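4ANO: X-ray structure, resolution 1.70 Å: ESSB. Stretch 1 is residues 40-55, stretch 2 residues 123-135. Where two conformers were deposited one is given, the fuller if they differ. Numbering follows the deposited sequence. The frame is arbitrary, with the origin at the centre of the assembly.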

ATOM      1  N   LEU A  40      14.182  20.847  -6.153  1.00 22.67           N
ATOM      2  CA  LEU A  40      14.453  19.974  -7.293  1.00 20.36           C
ATOM      3  C   LEU A  40      14.515  18.451  -6.992  1.00 22.00           C
ATOM      4  O   LEU A  40      14.254  17.630  -7.870  1.00 22.73           O
ATOM      5  CB  LEU A  40      15.775  20.434  -7.926  1.00 24.36           C
ATOM      6  CG  LEU A  40      16.224  19.670  -9.170  1.00 23.53           C
ATOM      7  CD1 LEU A  40      15.145  19.710 -10.287  1.00 26.46           C
ATOM      8  CD2 LEU A  40      17.387  20.515  -9.742  1.00 28.75           C
ATOM      9  N   GLU A  41      14.856  18.103  -5.736  1.00 20.44           N
ATOM     10  CA  GLU A  41      14.840  16.693  -5.253  1.00 19.50           C
ATOM     11  C   GLU A  41      13.505  16.035  -5.441  1.00 21.09           C
ATOM     12  O   GLU A  41      13.473  14.809  -5.543  1.00 22.24           O
ATOM     13  CB  GLU A  41      15.168  16.615  -3.756  1.00 21.82           C
ATOM     14  CG  GLU A  41      16.565  17.173  -3.396  1.00 21.44           C
ATOM     15  CD  GLU A  41      16.761  17.603  -1.937  1.00 22.63           C
ATOM     16  OE1 GLU A  41      15.960  17.301  -1.032  1.00 26.49           O
ATOM     17  OE2 GLU A  41      17.784  18.283  -1.704  1.00 27.76           O
ATOM     18  N   LEU A  42      12.415  16.835  -5.466  1.00 18.73           N
ATOM     19  CA  LEU A  42      11.039  16.283  -5.571  1.00 18.80           C
ATOM     20  C   LEU A  42      10.614  16.005  -7.015  1.00 19.32           C
ATOM     21  O   LEU A  42       9.557  15.414  -7.262  1.00 23.27           O
ATOM     22  CB  LEU A  42      10.011  17.213  -4.864  1.00 18.43           C
ATOM     23  CG  LEU A  42      10.286  17.469  -3.393  1.00 21.32           C
ATOM     24  CD1 LEU A  42       8.981  18.060  -2.826  1.00 24.41           C
ATOM     25  CD2 LEU A  42      10.662  16.106  -2.646  1.00 21.78           C
ATOM     26  N   GLU A  43      11.428  16.417  -7.973  1.00 21.22           N
ATOM     27  CA  GLU A  43      11.076  16.251  -9.407  1.00 23.50           C
ATOM     28  C   GLU A  43      10.899  14.766  -9.753  1.00 21.50           C
ATOM     29  O   GLU A  43      10.038  14.441 -10.624  1.00 25.19           O
ATOM     30  CB  GLU A  43      12.053  17.054 -10.334  1.00 24.94           C
ATOM     31  CG  GLU A  43      11.636  17.063 -11.891  1.00 28.84           C
ATOM     32  CD  GLU A  43      11.655  15.712 -12.548  1.00 32.82           C
ATOM     33  OE1 GLU A  43      12.554  14.916 -12.195  1.00 38.66           O
ATOM     34  OE2 GLU A  43      10.797  15.434 -13.461  1.00 33.71           O
ATOM     35  N   VAL A  44      11.600  13.864  -9.033  1.00 21.47           N
ATOM     36  CA  VAL A  44      11.476  12.415  -9.258  1.00 23.11           C
ATOM     37  C   VAL A  44      10.003  11.946  -9.085  1.00 22.06           C
ATOM     38  O   VAL A  44       9.629  10.918  -9.609  1.00 24.35           O
ATOM     39  CB  VAL A  44      12.437  11.664  -8.356  1.00 23.26           C
ATOM     40  CG1 VAL A  44      12.028  11.707  -6.844  1.00 22.49           C
ATOM     41  CG2 VAL A  44      12.658  10.256  -8.863  1.00 27.52           C
ATOM     42  N   LEU A  45       9.170  12.742  -8.393  1.00 20.53           N
ATOM     43  CA  LEU A  45       7.809  12.310  -8.091  1.00 21.86           C
ATOM     44  C   LEU A  45       6.984  12.440  -9.359  1.00 23.95           C
ATOM     45  O   LEU A  45       5.923  11.796  -9.423  1.00 23.77           O
ATOM     46  CB  LEU A  45       7.187  13.174  -6.984  1.00 22.46           C
ATOM     47  CG  LEU A  45       7.694  12.855  -5.521  1.00 22.22           C
ATOM     48  CD1 LEU A  45       6.921  13.799  -4.485  1.00 22.72           C
ATOM     49  CD2 LEU A  45       7.391  11.387  -5.220  1.00 21.38           C
ATOM     50  N   LYS A  46       7.523  13.177 -10.345  1.00 24.85           N
ATOM     51  CA  LYS A  46       6.828  13.274 -11.684  1.00 30.32           C
ATOM     52  C   LYS A  46       6.997  11.966 -12.501  1.00 31.35           C
ATOM     53  O   LYS A  46       6.355  11.770 -13.566  1.00 34.24           O
ATOM     54  CB  LYS A  46       7.357  14.448 -12.525  1.00 28.90           C
ATOM     55  CG  LYS A  46       7.349  15.848 -11.929  1.00 34.97           C
ATOM     56  CD  LYS A  46       5.970  16.461 -11.708  1.00 36.78           C
ATOM     57  CE  LYS A  46       5.305  16.827 -12.999  1.00 36.02           C
ATOM     58  NZ  LYS A  46       4.021  17.379 -12.561  1.00 31.56           N
ATOM     59  N   GLU A  47       7.874  11.117 -11.993  0.50 31.50           N
ATOM     60  CA  GLU A  47       8.374   9.963 -12.712  0.50 32.38           C
ATOM     61  C   GLU A  47       8.222   8.695 -11.883  0.50 32.11           C
ATOM     62  O   GLU A  47       9.130   7.846 -11.806  0.50 32.08           O
ATOM     63  CB  GLU A  47       9.828  10.198 -13.207  0.50 32.20           C
ATOM     64  CG  GLU A  47       9.975  11.127 -14.462  0.50 34.60           C
ATOM     65  CD  GLU A  47      10.355  12.536 -14.088  0.50 37.65           C
ATOM     66  OE1 GLU A  47       9.926  12.938 -12.985  0.50 39.33           O
ATOM     67  OE2 GLU A  47      11.105  13.229 -14.844  0.50 33.61           O
ATOM     68  N   VAL A  48       7.052   8.546 -11.276  1.00 30.87           N
ATOM     69  CA  VAL A  48       6.827   7.322 -10.512  1.00 28.80           C
ATOM     70  C   VAL A  48       6.234   6.265 -11.418  1.00 30.13           C
ATOM     71  O   VAL A  48       6.753   5.169 -11.520  1.00 32.47           O
ATOM     72  CB  VAL A  48       5.972   7.553  -9.270  1.00 27.40           C
ATOM     73  CG1 VAL A  48       5.694   6.213  -8.517  1.00 26.95           C
ATOM     74  CG2 VAL A  48       6.687   8.649  -8.423  1.00 28.61           C
ATOM     75  N   ASP A  49       5.153   6.603 -12.083  1.00 28.47           N
ATOM     76  CA  ASP A  49       4.480   5.523 -12.850  1.00 28.97           C
ATOM     77  C   ASP A  49       3.769   6.289 -13.946  1.00 28.89           C
ATOM     78  O   ASP A  49       3.324   7.352 -13.740  1.00 29.59           O
ATOM     79  CB  ASP A  49       3.560   4.685 -11.947  1.00 28.37           C
ATOM     80  CG  ASP A  49       2.298   5.450 -11.514  1.00 33.84           C
ATOM     81  OD1 ASP A  49       1.386   5.598 -12.346  1.00 35.74           O
ATOM     82  OD2 ASP A  49       2.190   5.841 -10.303  1.00 36.58           O
ATOM     83  N   PRO A  50       3.694   5.731 -15.137  1.00 31.11           N
ATOM     84  CA  PRO A  50       3.035   6.569 -16.161  1.00 32.69           C
ATOM     85  C   PRO A  50       1.504   6.791 -15.970  1.00 33.14           C
ATOM     86  O   PRO A  50       0.958   7.789 -16.515  1.00 35.11           O
ATOM     87  CB  PRO A  50       3.318   5.797 -17.425  1.00 33.85           C
ATOM     88  CG  PRO A  50       3.326   4.279 -16.974  1.00 33.85           C
ATOM     89  CD  PRO A  50       3.780   4.311 -15.466  1.00 32.27           C
ATOM     90  N   CYS A  51       0.833   5.931 -15.197  1.00 27.18           N
ATOM     91  CA  CYS A  51      -0.645   6.105 -15.028  1.00 27.84           C
ATOM     92  C   CYS A  51      -1.148   7.254 -14.184  1.00 28.16           C
ATOM     93  O   CYS A  51      -2.134   7.922 -14.514  1.00 28.78           O
ATOM     94  CB  CYS A  51      -1.221   4.798 -14.467  1.00 27.89           C
ATOM     95  SG  CYS A  51      -0.981   3.461 -15.726  1.00 31.22           S
ATOM     96  N   ILE A  52      -0.392   7.600 -13.137  1.00 23.66           N
ATOM     97  CA  ILE A  52      -0.954   8.484 -12.112  1.00 24.39           C
ATOM     98  C   ILE A  52      -0.160   9.740 -12.202  1.00 24.95           C
ATOM     99  O   ILE A  52       1.077   9.679 -12.218  1.00 26.69           O
ATOM    100  CB  ILE A  52      -0.794   7.835 -10.681  1.00 25.18           C
ATOM    101  CG1 ILE A  52      -1.756   6.657 -10.558  1.00 27.86           C
ATOM    102  CG2 ILE A  52      -1.141   8.871  -9.617  1.00 25.97           C
ATOM    103  CD1 ILE A  52      -1.581   5.973  -9.245  1.00 27.87           C
ATOM    104  N   VAL A  53      -0.840  10.851 -12.370  1.00 22.88           N
ATOM    105  CA  VAL A  53      -0.195  12.180 -12.516  1.00 25.68           C
ATOM    106  C   VAL A  53      -0.038  12.746 -11.068  1.00 26.16           C
ATOM    107  O   VAL A  53      -0.932  12.528 -10.220  1.00 25.63           O
ATOM    108  CB  VAL A  53      -1.036  13.095 -13.453  1.00 25.52           C
ATOM    109  CG1 VAL A  53      -0.667  14.644 -13.310  1.00 30.99           C
ATOM    110  CG2 VAL A  53      -0.928  12.676 -14.968  1.00 30.49           C
ATOM    111  N   ARG A  54       1.110  13.396 -10.788  1.00 23.83           N
ATOM    112  CA  ARG A  54       1.399  14.055  -9.507  1.00 24.73           C
ATOM    113  C   ARG A  54       1.887  15.429  -9.806  1.00 24.97           C
ATOM    114  O   ARG A  54       2.835  15.575 -10.574  1.00 28.50           O
ATOM    115  CB  ARG A  54       2.475  13.320  -8.679  1.00 23.70           C
ATOM    116  CG  ARG A  54       2.069  11.908  -8.326  1.00 25.42           C
ATOM    117  CD  ARG A  54       3.058  11.126  -7.389  1.00 32.38           C
ATOM    118  NE  ARG A  54       2.625   9.699  -7.227  1.00 30.26           N
ATOM    119  CZ  ARG A  54       2.455   8.783  -8.166  1.00 36.76           C
ATOM    120  NH1 ARG A  54       2.653   8.968  -9.507  1.00 35.41           N
ATOM    121  NH2 ARG A  54       2.018   7.612  -7.787  1.00 35.70           N
ATOM    122  N   ASP A  55       1.199  16.437  -9.265  1.00 25.11           N
ATOM    123  CA  ASP A  55       1.670  17.801  -9.433  1.00 24.89           C
ATOM    124  C   ASP A  55       2.205  18.262  -8.109  1.00 24.79           C
ATOM    125  O   ASP A  55       1.688  17.844  -7.096  1.00 28.17           O
ATOM    126  CB  ASP A  55       0.534  18.668  -9.872  1.00 28.41           C
ATOM    127  CG  ASP A  55       0.120  18.328 -11.298  1.00 31.59           C
ATOM    128  OD1 ASP A  55       1.018  18.276 -12.187  1.00 36.49           O
ATOM    129  OD2 ASP A  55      -1.089  18.151 -11.508  1.00 36.32           O
ATOM    130  N   PRO A 123      -1.472  -3.211  -8.413  1.00 30.12           N
ATOM    131  CA  PRO A 123      -1.609  -2.033  -7.514  1.00 28.85           C
ATOM    132  C   PRO A 123      -0.713  -0.881  -7.872  1.00 25.30           C
ATOM    133  O   PRO A 123       0.325  -1.081  -8.472  1.00 28.48           O
ATOM    134  CB  PRO A 123      -1.259  -2.602  -6.146  1.00 28.66           C
ATOM    135  CG  PRO A 123      -0.116  -3.610  -6.540  1.00 28.91           C
ATOM    136  CD  PRO A 123      -0.606  -4.273  -7.822  1.00 30.47           C
ATOM    137  N   PHE A 124      -1.173   0.329  -7.572  1.00 22.65           N
ATOM    138  CA  PHE A 124      -0.433   1.550  -7.695  1.00 22.52           C
ATOM    139  C   PHE A 124      -0.513   2.348  -6.431  1.00 21.75           C
ATOM    140  O   PHE A 124      -1.540   2.469  -5.809  1.00 22.46           O
ATOM    141  CB  PHE A 124      -0.951   2.426  -8.822  1.00 22.23           C
ATOM    142  CG  PHE A 124      -0.745   1.832 -10.174  1.00 23.40           C
ATOM    143  CD1 PHE A 124      -1.486   0.658 -10.574  1.00 24.58           C
ATOM    144  CD2 PHE A 124       0.223   2.342 -11.033  1.00 30.26           C
ATOM    145  CE1 PHE A 124      -1.243   0.058 -11.862  1.00 26.74           C
ATOM    146  CE2 PHE A 124       0.464   1.746 -12.282  1.00 33.87           C
ATOM    147  CZ  PHE A 124      -0.255   0.609 -12.680  1.00 26.13           C
ATOM    148  N   PHE A 125       0.591   3.021  -6.076  1.00 23.39           N
ATOM    149  CA  PHE A 125       0.596   3.892  -4.919  1.00 21.37           C
ATOM    150  C   PHE A 125       0.225   5.282  -5.263  1.00 22.96           C
ATOM    151  O   PHE A 125       0.615   5.793  -6.347  1.00 26.04           O
ATOM    152  CB  PHE A 125       2.017   3.924  -4.267  1.00 22.31           C
ATOM    153  CG  PHE A 125       2.419   2.640  -3.736  1.00 24.61           C
ATOM    154  CD1 PHE A 125       1.924   2.220  -2.512  1.00 26.22           C
ATOM    155  CD2 PHE A 125       3.237   1.803  -4.444  1.00 29.84           C
ATOM    156  CE1 PHE A 125       2.270   1.016  -1.985  1.00 30.57           C
ATOM    157  CE2 PHE A 125       3.556   0.556  -3.965  1.00 35.23           C
ATOM    158  CZ  PHE A 125       3.050   0.140  -2.738  1.00 35.03           C
ATOM    159  N   LEU A 126      -0.476   5.951  -4.374  1.00 22.87           N
ATOM    160  CA  LEU A 126      -0.797   7.287  -4.500  1.00 22.62           C
ATOM    161  C   LEU A 126       0.360   8.180  -4.086  1.00 23.44           C
ATOM    162  O   LEU A 126       0.988   8.824  -4.937  1.00 28.24           O
ATOM    163  CB  LEU A 126      -2.045   7.643  -3.674  1.00 25.25           C
ATOM    164  CG  LEU A 126      -3.292   6.958  -4.279  1.00 27.25           C
ATOM    165  CD1 LEU A 126      -4.414   6.859  -3.325  1.00 33.52           C
ATOM    166  CD2 LEU A 126      -3.720   7.748  -5.543  1.00 26.88           C
ATOM    167  N   HIS A 127       0.644   8.216  -2.815  1.00 20.31           N
ATOM    168  CA  HIS A 127       1.776   9.008  -2.297  1.00 20.07           C
ATOM    169  C   HIS A 127       3.063   8.147  -2.245  1.00 19.12           C
ATOM    170  O   HIS A 127       3.002   6.992  -1.860  1.00 19.69           O
ATOM    171  CB  HIS A 127       1.514   9.481  -0.893  1.00 19.39           C
ATOM    172  CG  HIS A 127       2.710  10.158  -0.279  1.00 22.03           C
ATOM    173  ND1 HIS A 127       3.154  11.397  -0.674  1.00 21.03           N
ATOM    174  CD2 HIS A 127       3.639   9.675   0.559  1.00 18.22           C
ATOM    175  CE1 HIS A 127       4.284  11.682  -0.057  1.00 21.19           C
ATOM    176  NE2 HIS A 127       4.581  10.669   0.745  1.00 21.18           N
ATOM    177  N   VAL A 128       4.205   8.751  -2.627  1.00 20.16           N
ATOM    178  CA  VAL A 128       5.510   8.029  -2.533  1.00 18.69           C
ATOM    179  C   VAL A 128       6.488   8.998  -1.906  1.00 16.70           C
ATOM    180  O   VAL A 128       6.378  10.217  -2.097  1.00 20.24           O
ATOM    181  CB  VAL A 128       5.939   7.701  -3.956  1.00 20.47           C
ATOM    182  CG1 VAL A 128       7.250   7.058  -3.934  1.00 21.03           C
ATOM    183  CG2 VAL A 128       4.920   6.647  -4.623  1.00 23.25           C
ATOM    184  N   GLY A 129       7.298   8.465  -0.942  1.00 16.48           N
ATOM    185  CA  GLY A 129       8.401   9.283  -0.324  1.00 15.35           C
ATOM    186  C   GLY A 129       9.653   9.368  -1.196  1.00 16.72           C
ATOM    187  O   GLY A 129       9.817   8.699  -2.227  1.00 16.02           O
ATOM    188  N   VAL A 130      10.476  10.359  -0.826  1.00 17.32           N
ATOM    189  CA  VAL A 130      11.758  10.574  -1.460  1.00 18.20           C
ATOM    190  C   VAL A 130      12.837  10.549  -0.463  1.00 19.74           C
ATOM    191  O   VAL A 130      12.824  11.254   0.547  1.00 18.20           O
ATOM    192  CB  VAL A 130      11.781  11.949  -2.186  1.00 18.66           C
ATOM    193  CG1 VAL A 130      13.103  12.129  -2.977  1.00 19.60           C
ATOM    194  CG2 VAL A 130      10.573  12.007  -3.120  1.00 19.11           C
ATOM    195  N   LYS A 131      13.772   9.632  -0.707  1.00 18.01           N
ATOM    196  CA  LYS A 131      14.896   9.514   0.255  1.00 21.22           C
ATOM    197  C   LYS A 131      15.585  10.817   0.598  1.00 20.88           C
ATOM    198  O   LYS A 131      15.970  11.587  -0.298  1.00 20.54           O
ATOM    199  CB  LYS A 131      15.849   8.443  -0.252  1.00 20.94           C
ATOM    200  CG  LYS A 131      16.893   7.934   0.860  1.00 30.50           C
ATOM    201  CD  LYS A 131      17.931   6.989   0.178  1.00 41.34           C
ATOM    202  CE  LYS A 131      19.265   6.843   0.951  1.00 49.49           C
ATOM    203  NZ  LYS A 131      19.199   7.169   2.409  1.00 53.00           N
ATOM    204  N   GLU A 132      15.712  11.061   1.917  1.00 20.92           N
ATOM    205  CA  GLU A 132      16.358  12.282   2.517  1.00 22.33           C
ATOM    206  C   GLU A 132      15.623  13.603   2.133  1.00 20.08           C
ATOM    207  O   GLU A 132      16.187  14.707   2.205  1.00 23.26           O
ATOM    208  CB  GLU A 132      17.815  12.362   2.053  1.00 24.39           C
ATOM    209  CG  GLU A 132      18.735  11.316   2.633  1.00 33.58           C
ATOM    210  CD  GLU A 132      20.180  11.625   2.413  1.00 40.34           C
ATOM    211  OE1 GLU A 132      20.651  11.609   1.237  1.00 47.99           O
ATOM    212  OE2 GLU A 132      20.855  11.857   3.453  1.00 45.22           O
ATOM    213  N   SER A 133      14.353  13.506   1.691  1.00 20.23           N
ATOM    214  CA  SER A 133      13.660  14.659   1.236  1.00 19.98           C
ATOM    215  C   SER A 133      12.201  14.762   1.741  1.00 21.65           C
ATOM    216  O   SER A 133      11.777  15.796   2.202  1.00 22.95           O
ATOM    217  CB  SER A 133      13.673  14.757  -0.297  1.00 23.13           C
ATOM    218  OG  SER A 133      14.979  14.894  -0.841  1.00 28.89           O
ATOM    219  N   LEU A 134      11.400  13.710   1.604  1.00 19.44           N
ATOM    220  CA  LEU A 134       9.965  13.822   1.812  1.00 18.40           C
ATOM    221  C   LEU A 134       9.511  12.495   2.389  1.00 18.39           C
ATOM    222  O   LEU A 134       9.757  11.471   1.843  1.00 19.45           O
ATOM    223  CB  LEU A 134       9.255  14.068   0.438  1.00 19.59           C
ATOM    224  CG  LEU A 134       7.757  14.288   0.571  1.00 19.15           C
ATOM    225  CD1 LEU A 134       7.628  15.795   1.062  1.00 22.99           C
ATOM    226  CD2 LEU A 134       7.071  14.169  -0.781  1.00 20.47           C
ATOM    227  N   PRO A 135       8.852  12.520   3.514  1.00 18.90           N
ATOM    228  CA  PRO A 135       8.496  11.222   4.149  1.00 19.53           C
ATOM    229  C   PRO A 135       7.574  10.372   3.242  1.00 18.72           C
ATOM    230  O   PRO A 135       6.702  10.893   2.587  1.00 17.93           O
ATOM    231  CB  PRO A 135       7.724  11.654   5.404  1.00 20.88           C
ATOM    232  CG  PRO A 135       8.167  13.085   5.666  1.00 20.31           C
ATOM    233  CD  PRO A 135       8.348  13.671   4.278  1.00 22.01           C
TER

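How do the two backbones run past each other? From Glu41 to Asp49 the first stretch runs counter to Phe124-Val130, then turns back, bringing Ile52 beside Leu126. The 3-10 segment around Glu41 and Leu42 lies by Ser133 and Val130, while Asp49 lies by Phe124. No backbone-to-backbone hydrogen bond links them; side chains fill much of the space between.

Which bumps fill which hollows? Val130 points toward the 3-10 segment, and its CG2 nestles among Leu42 CD2 (4.1 Å), Val44 CG1 (4.0 Å) and Leu45 CG (3.8 Å). Leu45 also sets its CD1 3.7 Å from Leu134 CD2 and its CD2 4.2 Å from Val128 CB. These apolar contacts are held by close fit, dispersion and the burial of apolar surface.

What does Arg54 do in this contact? Its guanidinium offers its edge to two carbonyls: NE donates to Leu126 O at 2.9 Å, and NH2 makes a weak, bent bond to Phe125 O at 2.7 Å. A salt bridge from NH2 to Asp49 OD2 (3.1 Å) steadies the buried charge.

How are the ends closed? At one, Ser133 OG donates to Glu41 OE1 at 2.6 Å. At the other, Ile52 CD1 presses against Phe124 CB at 3.6 Å, and Cys51 SG approaches the aromatic ring obliquely, 4.1 Å from Phe124 CE2.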